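Local coordinates for odorant binding protein, antennal (Anopheles gambiae, PDB 3R1P) that probably binds small hydrophobic odorant molecules in the mosquito antenna, as a secreted, all-helical carrier of the PBP/GOBP family, at residues A[29-34]-A[41-46]; A[34-39]-A[120-125]; A[46-51]-A[98-103]; A[86-91]-A[108-113]. All blocks are in the same frame, centred on the assembly; numbering follows the deposited sequence.

Contact 1 (A[29-34]-A[41-46]); sequences EEQLRT and PTAPAA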
loop_
_atom_site.group_PDB
_atom_site.type_symbol
_atom_site.label_atom_id
_atom_site.label_comp_id
_atom_site.label_asym_id
_atom_site.label_seq_id
_atom_site.Cartn_x
_atom_site.Cartn_y
_atom_site.Cartn_z
ATOM N N GLU A 29 12.283 8.740 0.483
ATOM C CA GLU A 29 11.941 8.497 1.886
ATOM C C GLU A 29 11.017 9.603 2.405
ATOM O O GLU A 29 10.056 9.297 3.106
ATOM C CB GLU A 29 13.194 8.361 2.757
ATOM C CG GLU A 29 13.794 6.962 2.736
ATOM C CD GLU A 29 13.177 5.910 3.646
ATOM O OE1 GLU A 29 12.288 6.251 4.457
ATOM O OE2 GLU A 29 13.612 4.739 3.567
ATOM N N GLU A 30 11.260 10.868 1.979
ATOM C CA GLU A 30 10.471 12.054 2.332
ATOM C C GLU A 30 9.026 11.898 1.882
ATOM O O GLU A 30 8.128 12.245 2.643
ATOM C CB GLU A 30 11.045 13.323 1.674
ATOM C CG GLU A 30 12.353 13.840 2.226
ATOM C CD GLU A 30 12.212 15.087 3.069
ATOM O OE1 GLU A 30 11.287 15.897 2.827
ATOM O OE2 GLU A 30 13.091 15.290 3.933
ATOM N N GLN A 31 8.803 11.394 0.644
ATOM C CA GLN A 31 7.466 11.186 0.060
ATOM C C GLN A 31 6.678 10.141 0.842
ATOM O O GLN A 31 5.487 10.327 1.066
ATOM C CB GLN A 31 7.561 10.790 -1.421
ATOM C CG GLN A 31 7.787 11.977 -2.352
ATOM C CD GLN A 31 8.170 11.581 -3.762
ATOM O OE1 GLN A 31 8.748 10.514 -4.018
ATOM N NE2 GLN A 31 7.896 12.470 -4.709
ATOM N N LEU A 32 7.345 9.064 1.274
ATOM C CA LEU A 32 6.713 7.980 2.031
ATOM C C LEU A 32 6.494 8.348 3.494
ATOM O O LEU A 32 5.454 8.000 4.061
ATOM C CB LEU A 32 7.541 6.694 1.926
ATOM C CG LEU A 32 7.764 6.149 0.515
ATOM C CD1 LEU A 32 8.678 4.969 0.556
ATOM C CD2 LEU A 32 6.441 5.796 -0.161
ATOM N N ARG A 33 7.457 9.094 4.076
ATOM C CA ARG A 33 7.451 9.563 5.468
ATOM C C ARG A 33 6.272 10.442 5.848
ATOM O O ARG A 33 6.054 10.693 7.038
ATOM C CB ARG A 33 8.777 10.212 5.831
ATOM C CG ARG A 33 9.733 9.155 6.322
ATOM C CD ARG A 33 10.930 9.781 6.962
ATOM N NE ARG A 33 11.596 8.888 7.919
ATOM C CZ ARG A 33 11.896 9.209 9.176
ATOM N NH1 ARG A 33 11.524 10.382 9.678
ATOM N NH2 ARG A 33 12.544 8.347 9.950
ATOM N N THR A 34 5.466 10.852 4.838
ATOM C CA THR A 34 4.234 11.622 5.043
ATOM C C THR A 34 3.231 10.761 5.817
ATOM O O THR A 34 2.355 11.310 6.471
ATOM C CB THR A 34 3.631 12.122 3.723
ATOM O OG1 THR A 34 3.349 11.009 2.871
ATOM C CG2 THR A 34 4.502 13.144 3.021
ATOM N N PRO A 41 0.361 8.506 1.578
ATOM C CA PRO A 41 1.209 9.294 0.654
ATOM C C PRO A 41 0.577 9.501 -0.723
ATOM O O PRO A 41 -0.027 8.572 -1.270
ATOM C CB PRO A 41 2.514 8.502 0.607
ATOM C CG PRO A 41 2.530 7.709 1.875
ATOM C CD PRO A 41 1.097 7.343 2.116
ATOM N N THR A 42 0.670 10.739 -1.247
ATOM C CA THR A 42 0.011 11.167 -2.487
ATOM C C THR A 42 0.891 11.387 -3.711
ATOM O O THR A 42 0.349 11.573 -4.801
ATOM C CB THR A 42 -0.872 12.395 -2.224
ATOM O OG1 THR A 42 -0.056 13.476 -1.764
ATOM C CG2 THR A 42 -1.995 12.113 -1.238
ATOM N N ALA A 43 2.227 11.375 -3.557
ATOM C CA ALA A 43 3.127 11.565 -4.699
ATOM C C ALA A 43 2.850 10.500 -5.777
ATOM O O ALA A 43 2.551 9.357 -5.412
ATOM C CB ALA A 43 4.578 11.478 -4.253
ATOM N N PRO A 44 2.936 10.841 -7.092
ATOM C CA PRO A 44 2.721 9.817 -8.136
ATOM C C PRO A 44 3.593 8.580 -7.930
ATOM O O PRO A 44 3.143 7.464 -8.177
ATOM C CB PRO A 44 3.107 10.547 -9.429
ATOM C CG PRO A 44 2.875 11.979 -9.132
ATOM C CD PRO A 44 3.272 12.148 -7.692
ATOM N N ALA A 45 4.822 8.792 -7.422
ATOM C CA ALA A 45 5.813 7.756 -7.127
ATOM C C ALA A 45 5.502 6.977 -5.841
ATOM O O ALA A 45 5.865 5.798 -5.750
ATOM C CB ALA A 45 7.203 8.377 -7.044
ATOM N N ALA A 46 4.863 7.632 -4.838
ATOM C CA ALA A 46 4.507 6.963 -3.579
ATOM C C ALA A 46 3.297 6.047 -3.777
ATOM O O ALA A 46 3.194 5.016 -3.105
ATOM C CB ALA A 46 4.229 7.989 -2.490
HETATM O O HOH W 1 4.102 11.803 -1.049
#
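Gln31 lays its side chain along a small alanine surface. With chi1 at -80°, CG stands anti to the carbonyl carbon, and the chain then runs extended over the methyl of Ala43. CB and CG pass this methyl first, CD comes closer, and at the tip NE2 rests 3.5 Å from Ala43 CB. The other branch, OE1, faces Ala45 CB at 4.0 Å, while its hydrogen bond goes to the backbone N of Ser28. The backbone carbonyl of Gln31 does the polar work. Thr34 OG1 donates to Gln31 O over 2.9 Å, approaching from above the carbonyl plane, and a water donates to the same oxygen and accepts from Ala43 N, so that a single solvent molecule joins the two backbones. Pro41 CB packs 3.5 Å from Thr34 OG1, its ring crossing the threonine obliquely. On the buried side Leu32 sends CD2 to within 3.9 Å of Ala46 CB, and the leucine also touches His18 and Ile22 of helix 11-25. Short helix 29-32 and the start of helix 44-56, joined by a loop, fold back on each other within the all-helical PBP/GOBP fold.

Contact 2 (A[34-39]-A[120-125]); sequences TCLDGT and FCHLLV. With PLM (palmitic acid), chain G.
One of the four disulfides of this odorant-binding protein, Cys35-Cys121, ties the loop after helix 29-32 to helix 114-125, beside the pocket that holds palmitic acid. The sulfurs are 2.0 Å apart, Cys35 SG to Cys121 SG, with a chi3 of 65°. The two cysteines reach the bond differently: Cys35 SG sits in the crowded position between its backbone N and carbonyl carbon (chi1 66°), whereas Cys121 SG is anti to its backbone N. Apolar groups pack around the bridge. Val125 CG2, one turn further along the helix, lies 4.2 Å from Cys35 SG, and Leu36 CD2 lies 3.7 Å from Cys121 SG. The same Leu36 methyl meets the His122 ring at its edge, in the ring plane, Leu36 CD2 to His122 CD2 at 3.7 Å. Next to the bridge the loop is shaped by an Asx turn, in which Asp37 OD1 accepts from Thr39 N at 3.1 Å through its anti lone pair. Gly38 in its middle has a positive phi (95°) that suits glycine. Helix 114-125 turns another side to the ligand: Phe120 CB touches carbon CC of the palmitic acid chain at 3.6 Å, and the Phe120 ring also packs edge-to-face with Phe111. The bridge is an addition to the three interlocked disulfides of the classical insect odorant-binding protein fold, and it fastens the loop to the last helix, which lines the lipid pocket.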
loop_
_atom_site.group_PDB
_atom_site.type_symbol
_atom_site.label_atom_id
_atom_site.label_comp_id
_atom_site.label_asym_id
_atom_site.label_seq_id
_atom_site.Cartn_x
_atom_site.Cartn_y
_atom_site.Cartn_z
ATOM N N THR A 34 5.466 10.852 4.838
ATOM C CA THR A 34 4.234 11.622 5.043
ATOM C C THR A 34 3.231 10.761 5.817
ATOM O O THR A 34 2.355 11.310 6.471
ATOM C CB THR A 34 3.631 12.122 3.723
ATOM O OG1 THR A 34 3.349 11.009 2.871
ATOM C CG2 THR A 34 4.502 13.144 3.021
ATOM N N CYS A 35 3.392 9.418 5.777
ATOM C CA CYS A 35 2.541 8.466 6.499
ATOM C C CYS A 35 2.625 8.574 8.036
ATOM O O CYS A 35 1.737 8.069 8.721
ATOM C CB CYS A 35 2.778 7.029 6.018
ATOM S SG CYS A 35 4.432 6.352 6.373
ATOM N N LEU A 36 3.715 9.178 8.582
ATOM C CA LEU A 36 3.962 9.287 10.026
ATOM C C LEU A 36 2.874 9.987 10.849
ATOM O O LEU A 36 2.759 9.716 12.045
ATOM C CB LEU A 36 5.378 9.803 10.354
ATOM C CG LEU A 36 6.552 8.865 10.043
ATOM C CD1 LEU A 36 7.881 9.611 10.110
ATOM C CD2 LEU A 36 6.571 7.656 10.987
ATOM N N ASP A 37 2.056 10.838 10.201
ATOM C CA ASP A 37 0.922 11.533 10.824
ATOM C C ASP A 37 -0.434 10.891 10.422
ATOM O O ASP A 37 -1.495 11.426 10.751
ATOM C CB ASP A 37 0.961 13.040 10.485
ATOM C CG ASP A 37 0.738 13.441 9.041
ATOM O OD1 ASP A 37 0.466 12.556 8.213
ATOM O OD2 ASP A 37 0.842 14.640 8.742
ATOM N N GLY A 38 -0.371 9.758 9.720
ATOM C CA GLY A 38 -1.551 9.021 9.271
ATOM C C GLY A 38 -2.020 9.331 7.864
ATOM O O GLY A 38 -3.030 8.778 7.424
ATOM N N THR A 39 -1.310 10.216 7.143
ATOM C CA THR A 39 -1.729 10.542 5.773
ATOM C C THR A 39 -1.265 9.476 4.778
ATOM O O THR A 39 -0.113 9.054 4.827
ATOM C CB THR A 39 -1.251 11.933 5.345
ATOM O OG1 THR A 39 0.152 12.014 5.463
ATOM C CG2 THR A 39 -1.888 13.065 6.138
ATOM N N PHE A 120 1.007 0.622 9.969
ATOM C CA PHE A 120 1.670 0.102 8.769
ATOM C C PHE A 120 2.865 0.983 8.406
ATOM O O PHE A 120 3.907 0.467 7.987
ATOM C CB PHE A 120 0.692 -0.011 7.586
ATOM C CG PHE A 120 -0.247 -1.182 7.697
ATOM C CD1 PHE A 120 0.198 -2.473 7.439
ATOM C CD2 PHE A 120 -1.579 -0.995 8.042
ATOM C CE1 PHE A 120 -0.671 -3.559 7.536
ATOM C CE2 PHE A 120 -2.441 -2.082 8.159
ATOM C CZ PHE A 120 -1.983 -3.357 7.900
ATOM N N CYS A 121 2.723 2.311 8.616
ATOM C CA CYS A 121 3.782 3.293 8.370
ATOM C C CYS A 121 5.011 2.946 9.212
ATOM O O CYS A 121 6.101 2.851 8.659
ATOM C CB CYS A 121 3.279 4.706 8.655
ATOM S SG CYS A 121 4.509 5.998 8.383
ATOM N N HIS A 122 4.829 2.714 10.530
ATOM C CA HIS A 122 5.907 2.367 11.456
ATOM C C HIS A 122 6.580 1.032 11.100
ATOM O O HIS A 122 7.807 0.947 11.093
ATOM C CB HIS A 122 5.385 2.303 12.899
ATOM C CG HIS A 122 5.006 3.633 13.487
ATOM N ND1 HIS A 122 4.363 3.708 14.707
ATOM C CD2 HIS A 122 5.165 4.887 13.001
ATOM C CE1 HIS A 122 4.183 4.998 14.941
ATOM N NE2 HIS A 122 4.640 5.747 13.937
ATOM N N LEU A 123 5.768 -0.002 10.819
ATOM C CA LEU A 123 6.234 -1.357 10.501
ATOM C C LEU A 123 7.152 -1.401 9.281
ATOM O O LEU A 123 8.201 -2.049 9.322
ATOM C CB LEU A 123 5.024 -2.295 10.296
ATOM C CG LEU A 123 5.344 -3.747 9.920
ATOM C CD1 LEU A 123 5.980 -4.499 11.088
ATOM C CD2 LEU A 123 4.116 -4.467 9.413
ATOM N N LEU A 124 6.753 -0.712 8.214
ATOM C CA LEU A 124 7.462 -0.697 6.941
ATOM C C LEU A 124 8.595 0.354 6.913
ATOM O O LEU A 124 9.695 0.012 6.434
ATOM C CB LEU A 124 6.479 -0.309 5.821
ATOM C CG LEU A 124 5.465 -1.359 5.411
ATOM C CD1 LEU A 124 4.231 -0.717 4.802
ATOM C CD2 LEU A 124 6.085 -2.375 4.441
ATOM N N VAL A 125 8.264 1.571 7.346
ATOM C CA VAL A 125 9.140 2.726 7.161
ATOM C C VAL A 125 10.192 3.018 8.253
ATOM O O VAL A 125 11.279 3.432 7.882
ATOM C CB VAL A 125 8.301 3.931 6.633
ATOM C CG1 VAL A 125 9.177 5.051 6.141
ATOM C CG2 VAL A 125 7.337 3.476 5.508
HETATM C C1 PLM G . 4.579 -10.570 6.498
HETATM O O1 PLM G . 5.005 -11.385 7.348
HETATM O O2 PLM G . 4.323 -10.918 5.322
HETATM C C2 PLM G . 4.374 -9.127 6.927
HETATM C C3 PLM G . 3.915 -8.224 5.778
HETATM C C4 PLM G . 3.213 -6.957 6.273
HETATM C C5 PLM G . 3.308 -5.822 5.251
HETATM C C6 PLM G . 1.973 -5.105 5.042
HETATM C C7 PLM G . 1.984 -4.244 3.778
HETATM C C8 PLM G . 0.591 -3.719 3.440
HETATM C C9 PLM G . 0.606 -2.242 3.055
HETATM C CA PLM G . -0.803 -1.652 3.097
HETATM C CB PLM G . -0.790 -0.135 2.938
HETATM C CC PLM G . -0.507 0.551 4.270
HETATM C CD PLM G . -1.224 1.894 4.394
HETATM C CE PLM G . -0.560 3.045 3.633
HETATM C CF PLM G . 0.877 2.775 3.188
HETATM C CG PLM G . 1.860 3.007 4.316
#

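Contact 3 (A[46-51]-A[98-103]); sequences AKCYIH and DKCETA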
loop_
_atom_site.group_PDB
_atom_site.type_symbol
_atom_site.label_atom_id
_atom_site.label_comp_id
_atom_site.label_asym_id
_atom_site.label_seq_id
_atom_site.Cartn_x
_atom_site.Cartn_y
_atom_site.Cartn_z
ATOM N N ALA A 46 4.863 7.632 -4.838
ATOM C CA ALA A 46 4.507 6.963 -3.579
ATOM C C ALA A 46 3.297 6.047 -3.777
ATOM O O ALA A 46 3.194 5.016 -3.105
ATOM C CB ALA A 46 4.229 7.989 -2.490
ATOM N N LYS A 47 2.391 6.428 -4.702
ATOM C CA LYS A 47 1.206 5.638 -5.086
ATOM C C LYS A 47 1.670 4.344 -5.748
ATOM O O LYS A 47 1.066 3.299 -5.514
ATOM C CB LYS A 47 0.286 6.425 -6.028
ATOM C CG LYS A 47 -0.376 7.625 -5.363
ATOM C CD LYS A 47 -1.292 8.329 -6.323
ATOM C CE LYS A 47 -2.037 9.449 -5.648
ATOM N NZ LYS A 47 -3.043 10.045 -6.560
ATOM N N CYS A 48 2.785 4.408 -6.531
ATOM C CA CYS A 48 3.393 3.236 -7.165
ATOM C C CYS A 48 4.072 2.335 -6.150
ATOM O O CYS A 48 4.058 1.113 -6.334
ATOM C CB CYS A 48 4.326 3.631 -8.306
ATOM S SG CYS A 48 3.481 4.370 -9.728
ATOM N N TYR A 49 4.611 2.920 -5.038
ATOM C CA TYR A 49 5.220 2.162 -3.939
ATOM C C TYR A 49 4.158 1.217 -3.332
ATOM O O TYR A 49 4.452 0.057 -3.049
ATOM C CB TYR A 49 5.807 3.129 -2.871
ATOM C CG TYR A 49 6.151 2.472 -1.550
ATOM C CD1 TYR A 49 7.420 1.953 -1.315
ATOM C CD2 TYR A 49 5.212 2.389 -0.522
ATOM C CE1 TYR A 49 7.735 1.327 -0.105
ATOM C CE2 TYR A 49 5.522 1.786 0.696
ATOM C CZ TYR A 49 6.783 1.254 0.901
ATOM O OH TYR A 49 7.075 0.646 2.101
ATOM N N ILE A 50 2.928 1.730 -3.145
ATOM C CA ILE A 50 1.792 0.973 -2.611
ATOM C C ILE A 50 1.447 -0.187 -3.557
ATOM O O ILE A 50 1.272 -1.316 -3.071
ATOM C CB ILE A 50 0.572 1.879 -2.316
ATOM C CG1 ILE A 50 0.957 3.056 -1.374
ATOM C CG2 ILE A 50 -0.585 1.037 -1.747
ATOM C CD1 ILE A 50 -0.126 4.176 -1.219
ATOM N N HIS A 51 1.370 0.084 -4.888
ATOM C CA HIS A 51 1.103 -0.969 -5.888
ATOM C C HIS A 51 2.170 -2.044 -5.770
ATOM O O HIS A 51 1.833 -3.229 -5.736
ATOM C CB HIS A 51 1.032 -0.440 -7.337
ATOM C CG HIS A 51 1.052 -1.561 -8.337
ATOM N ND1 HIS A 51 2.203 -1.877 -9.039
ATOM C CD2 HIS A 51 0.117 -2.508 -8.588
ATOM C CE1 HIS A 51 1.903 -2.950 -9.756
ATOM N NE2 HIS A 51 0.655 -3.363 -9.517
ATOM N N ASP A 98 -4.916 2.971 -14.128
ATOM C CA ASP A 98 -3.539 3.033 -13.644
ATOM C C ASP A 98 -3.338 2.200 -12.377
ATOM O O ASP A 98 -4.043 2.414 -11.392
ATOM C CB ASP A 98 -3.119 4.485 -13.434
ATOM C CG ASP A 98 -1.650 4.664 -13.115
ATOM O OD1 ASP A 98 -0.888 5.038 -14.031
ATOM O OD2 ASP A 98 -1.259 4.415 -11.960
ATOM N N LYS A 99 -2.364 1.249 -12.412
ATOM C CA LYS A 99 -2.047 0.326 -11.315
ATOM C C LYS A 99 -1.723 1.068 -10.008
ATOM O O LYS A 99 -2.134 0.638 -8.933
ATOM C CB LYS A 99 -0.867 -0.591 -11.694
ATOM C CG LYS A 99 -1.170 -1.573 -12.808
ATOM C CD LYS A 99 -0.022 -2.574 -12.988
ATOM C CE LYS A 99 -0.442 -3.768 -13.827
ATOM N NZ LYS A 99 -0.718 -3.402 -15.244
ATOM N N CYS A 100 -0.994 2.199 -10.114
ATOM C CA CYS A 100 -0.630 2.987 -8.941
ATOM C C CYS A 100 -1.835 3.705 -8.354
ATOM O O CYS A 100 -1.970 3.733 -7.131
ATOM C CB CYS A 100 0.507 3.946 -9.271
ATOM S SG CYS A 100 1.898 3.140 -10.098
ATOM N N GLU A 101 -2.722 4.242 -9.207
ATOM C CA GLU A 101 -3.955 4.902 -8.755
ATOM C C GLU A 101 -4.909 3.876 -8.118
ATOM O O GLU A 101 -5.539 4.178 -7.104
ATOM C CB GLU A 101 -4.648 5.637 -9.909
ATOM C CG GLU A 101 -3.895 6.871 -10.390
ATOM C CD GLU A 101 -3.788 8.063 -9.449
ATOM O OE1 GLU A 101 -4.395 8.056 -8.350
ATOM O OE2 GLU A 101 -3.116 9.038 -9.851
ATOM N N THR A 102 -4.970 2.651 -8.683
ATOM C CA THR A 102 -5.813 1.569 -8.148
ATOM C C THR A 102 -5.385 1.231 -6.710
ATOM O O THR A 102 -6.241 1.114 -5.834
ATOM C CB THR A 102 -5.773 0.332 -9.084
ATOM O OG1 THR A 102 -6.328 0.675 -10.356
ATOM C CG2 THR A 102 -6.531 -0.866 -8.510
ATOM N N ALA A 103 -4.058 1.080 -6.471
ATOM C CA ALA A 103 -3.523 0.743 -5.144
ATOM C C ALA A 103 -3.750 1.869 -4.142
ATOM O O ALA A 103 -4.156 1.598 -3.002
ATOM C CB ALA A 103 -2.042 0.410 -5.232
#
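At the centre of this helix crossing Cys48 SG and Cys100 SG are bonded at 2.0 Å, with a chi3 of 97° and both sulfurs anti to their own carbonyl carbons. The axes of the two short helical segments pass 7.4 Å apart at 78°, nearly perpendicular, and the small Ala103 permits the approach: its CB lies 3.4 Å from His51 N and also meets Ile50 CG2. To one side of the bridge Lys99 lies alongside His51, its CB centred over a face of the imidazole in a CH-pi contact, 3.8 Å from the ring centroid, while Lys99 CD nears His51 NE2. To the other side Lys47 stretches out fully extended and crosses Glu101, which bends back at chi2 (-67°) to meet it. Lys47 NZ donates to the syn lone pair of Glu101 OE1 at 3.0 Å and more weakly to OE2. Further out, Tyr104 offers Lys47 a cation-pi partner, and Asp98 at the N-cap receives Glu101 N on OD2 at 3.1 Å, fixing the first turn that carries Cys100 and Glu101. Covalent bond, salt bridge and CH-pi contact together imply a firmly joined crossing, and the ammonium group of Lys99, its NZ 5.9 Å from His51 NE2, would probably make a protonated His51 somewhat less favourable.

Contact 4 (A[86-91]-A[108-113]); sequences HLTREC and KCYFNA
Leu87, just ahead of helix 88-91, makes the first approach to the opposite segment. Its CD2 meets the amide of Asn112 tip to tip, 3.4 Å from Asn112 ND2, and lies 3.7 Å from the backbone oxygen of Cys109, so one methyl fits against the end of helix 99-110. The amide is brought there by the crowded position of Asn112 CG, between backbone N and carbonyl carbon (chi1 49°). Thr88 follows at the start of the helix and runs alongside Tyr110, the two pointing the same way. Its OG1, anti to the carbonyl carbon, reaches the ring at the edge and forms a hydrogen bond of 3.2 Å between Thr88 OG1 and Tyr110 OH, in which either hydroxyl could be the donor. Thr88 N also lies in the plane of the tyrosine ring, at its edge, and is a buried polar atom that finds no partner. Glu90 contributes only its aliphatic part, CG resting 4.0 Å from Cys109 SG. Cys91 then closes the contact with a disulfide, Cys91 SG to Cys109 SG at 2.0 Å and chi3 -74°. Cys91 SG is anti to its carbonyl carbon, while Cys109 SG is anti to its backbone N (chi1 -179°). Beside the bridge Cys91 CB packs 3.9 Å from Tyr110 CB. Thr88, Cys91 and Tyr110 all touch Leu69 of helix 69-72, so helices 69-72, 88-91 and 99-110 come together at this leucine, while Phe111, just beyond, packs on Glu116 and Val117 of helix 114-125.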
loop_
_atom_site.group_PDB
_atom_site.type_symbol
_atom_site.label_atom_id
_atom_site.label_comp_id
_atom_site.label_asym_id
_atom_site.label_seq_id
_atom_site.Cartn_x
_atom_site.Cartn_y
_atom_site.Cartn_z
ATOM N N HIS A 86 -17.521 -5.555 6.259
ATOM C CA HIS A 86 -18.512 -4.564 5.839
ATOM C C HIS A 86 -17.986 -3.556 4.793
ATOM O O HIS A 86 -18.786 -3.076 3.988
ATOM C CB HIS A 86 -19.102 -3.849 7.044
ATOM N N LEU A 87 -16.654 -3.239 4.805
ATOM C CA LEU A 87 -15.965 -2.320 3.871
ATOM C C LEU A 87 -14.923 -3.036 2.991
ATOM O O LEU A 87 -14.458 -2.485 1.989
ATOM C CB LEU A 87 -15.312 -1.151 4.634
ATOM C CG LEU A 87 -15.412 0.234 3.989
ATOM C CD1 LEU A 87 -16.845 0.697 3.882
ATOM C CD2 LEU A 87 -14.666 1.239 4.786
ATOM N N THR A 88 -14.574 -4.274 3.363
ATOM C CA THR A 88 -13.643 -5.127 2.626
ATOM C C THR A 88 -14.143 -5.357 1.199
ATOM O O THR A 88 -13.363 -5.274 0.249
ATOM C CB THR A 88 -13.443 -6.453 3.379
ATOM O OG1 THR A 88 -13.119 -6.186 4.743
ATOM C CG2 THR A 88 -12.350 -7.298 2.774
ATOM N N ARG A 89 -15.443 -5.628 1.051
ATOM C CA ARG A 89 -16.007 -5.889 -0.257
ATOM C C ARG A 89 -15.965 -4.685 -1.233
ATOM O O ARG A 89 -15.484 -4.849 -2.339
ATOM C CB ARG A 89 -17.382 -6.560 -0.151
ATOM C CG ARG A 89 -18.498 -5.624 0.285
ATOM C CD ARG A 89 -19.337 -6.158 1.414
ATOM N NE ARG A 89 -20.389 -5.197 1.730
ATOM C CZ ARG A 89 -21.020 -5.112 2.893
ATOM N NH1 ARG A 89 -20.723 -5.946 3.881
ATOM N NH2 ARG A 89 -21.956 -4.188 3.078
ATOM N N GLU A 90 -16.382 -3.479 -0.802
ATOM C CA GLU A 90 -16.361 -2.340 -1.713
ATOM C C GLU A 90 -14.951 -1.906 -2.137
ATOM O O GLU A 90 -14.695 -1.691 -3.328
ATOM C CB GLU A 90 -17.257 -1.177 -1.233
ATOM C CG GLU A 90 -16.576 -0.038 -0.504
ATOM C CD GLU A 90 -17.461 1.175 -0.292
ATOM O OE1 GLU A 90 -17.227 2.206 -0.963
ATOM O OE2 GLU A 90 -18.385 1.097 0.550
ATOM N N CYS A 91 -14.035 -1.835 -1.156
ATOM C CA CYS A 91 -12.666 -1.415 -1.396
ATOM C C CYS A 91 -11.875 -2.433 -2.208
ATOM O O CYS A 91 -10.911 -2.049 -2.861
ATOM C CB CYS A 91 -11.967 -1.086 -0.084
ATOM S SG CYS A 91 -12.823 0.140 0.942
ATOM N N LYS A 108 -6.903 4.273 0.454
ATOM C CA LYS A 108 -7.745 5.408 0.876
ATOM C C LYS A 108 -9.122 4.935 1.338
ATOM O O LYS A 108 -9.614 5.389 2.368
ATOM C CB LYS A 108 -7.894 6.428 -0.269
ATOM C CG LYS A 108 -6.672 7.330 -0.450
ATOM C CD LYS A 108 -6.375 8.271 0.749
ATOM C CE LYS A 108 -7.413 9.363 0.974
ATOM N NZ LYS A 108 -7.476 10.344 -0.153
ATOM N N CYS A 109 -9.716 3.991 0.587
ATOM C CA CYS A 109 -11.020 3.398 0.863
ATOM C C CYS A 109 -10.982 2.538 2.143
ATOM O O CYS A 109 -11.818 2.719 3.028
ATOM C CB CYS A 109 -11.462 2.587 -0.358
ATOM S SG CYS A 109 -13.081 1.788 -0.224
ATOM N N TYR A 110 -10.027 1.591 2.212
ATOM C CA TYR A 110 -9.901 0.589 3.274
ATOM C C TYR A 110 -9.250 1.035 4.582
ATOM O O TYR A 110 -9.764 0.710 5.651
ATOM C CB TYR A 110 -9.251 -0.684 2.722
ATOM C CG TYR A 110 -9.515 -1.913 3.559
ATOM C CD1 TYR A 110 -10.791 -2.469 3.637
ATOM C CD2 TYR A 110 -8.486 -2.536 4.257
ATOM C CE1 TYR A 110 -11.046 -3.592 4.424
ATOM C CE2 TYR A 110 -8.721 -3.679 5.024
ATOM C CZ TYR A 110 -10.000 -4.216 5.090
ATOM O OH TYR A 110 -10.242 -5.346 5.844
ATOM N N PHE A 111 -8.106 1.731 4.500
ATOM C CA PHE A 111 -7.391 2.222 5.682
ATOM C C PHE A 111 -7.717 3.701 5.909
ATOM O O PHE A 111 -6.855 4.565 5.793
ATOM C CB PHE A 111 -5.872 1.940 5.588
ATOM C CG PHE A 111 -5.533 0.482 5.367
ATOM C CD1 PHE A 111 -5.086 0.035 4.129
ATOM C CD2 PHE A 111 -5.701 -0.452 6.385
ATOM C CE1 PHE A 111 -4.771 -1.314 3.928
ATOM C CE2 PHE A 111 -5.399 -1.803 6.177
ATOM C CZ PHE A 111 -4.927 -2.223 4.955
ATOM N N ASN A 112 -8.999 3.978 6.195
ATOM C CA ASN A 112 -9.521 5.331 6.409
ATOM C C ASN A 112 -9.154 5.925 7.778
ATOM O O ASN A 112 -9.073 7.150 7.899
ATOM C CB ASN A 112 -11.038 5.376 6.171
ATOM C CG ASN A 112 -11.829 4.290 6.871
ATOM O OD1 ASN A 112 -11.524 3.866 7.993
ATOM N ND2 ASN A 112 -12.840 3.784 6.195
ATOM N N ALA A 113 -8.951 5.064 8.803
ATOM C CA ALA A 113 -8.582 5.492 10.156
ATOM C C ALA A 113 -7.091 5.810 10.238
ATOM O O ALA A 113 -6.270 5.062 9.710
ATOM C CB ALA A 113 -8.955 4.429 11.179
#

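In the fold
Three disulfides, in contacts 2, 3 and 4, and the bridge-free packing of contact 1 join near and sequence-distant segments around a bound palmitic acid. Contacts 1 and 2 share Thr34 and lie with centres 10 Å apart, Pro41 CG touching Cys35 CB at 4.2 Å. Contact 3 shares Ala46 with contact 1, and Leu32 CD2 reaches Tyr49 CG at 3.6 Å. Contacts 3 and 4 hold the two ends of helix 99-110, centres 16 Å apart, and both are nested in the loop closed by contact 2. Contact 4 meets contact 2 through Phe111 and Phe120. The side chains of Pro41 and Ile50 come within about 5 Å of the lipid, Tyr110 within about 8 Å.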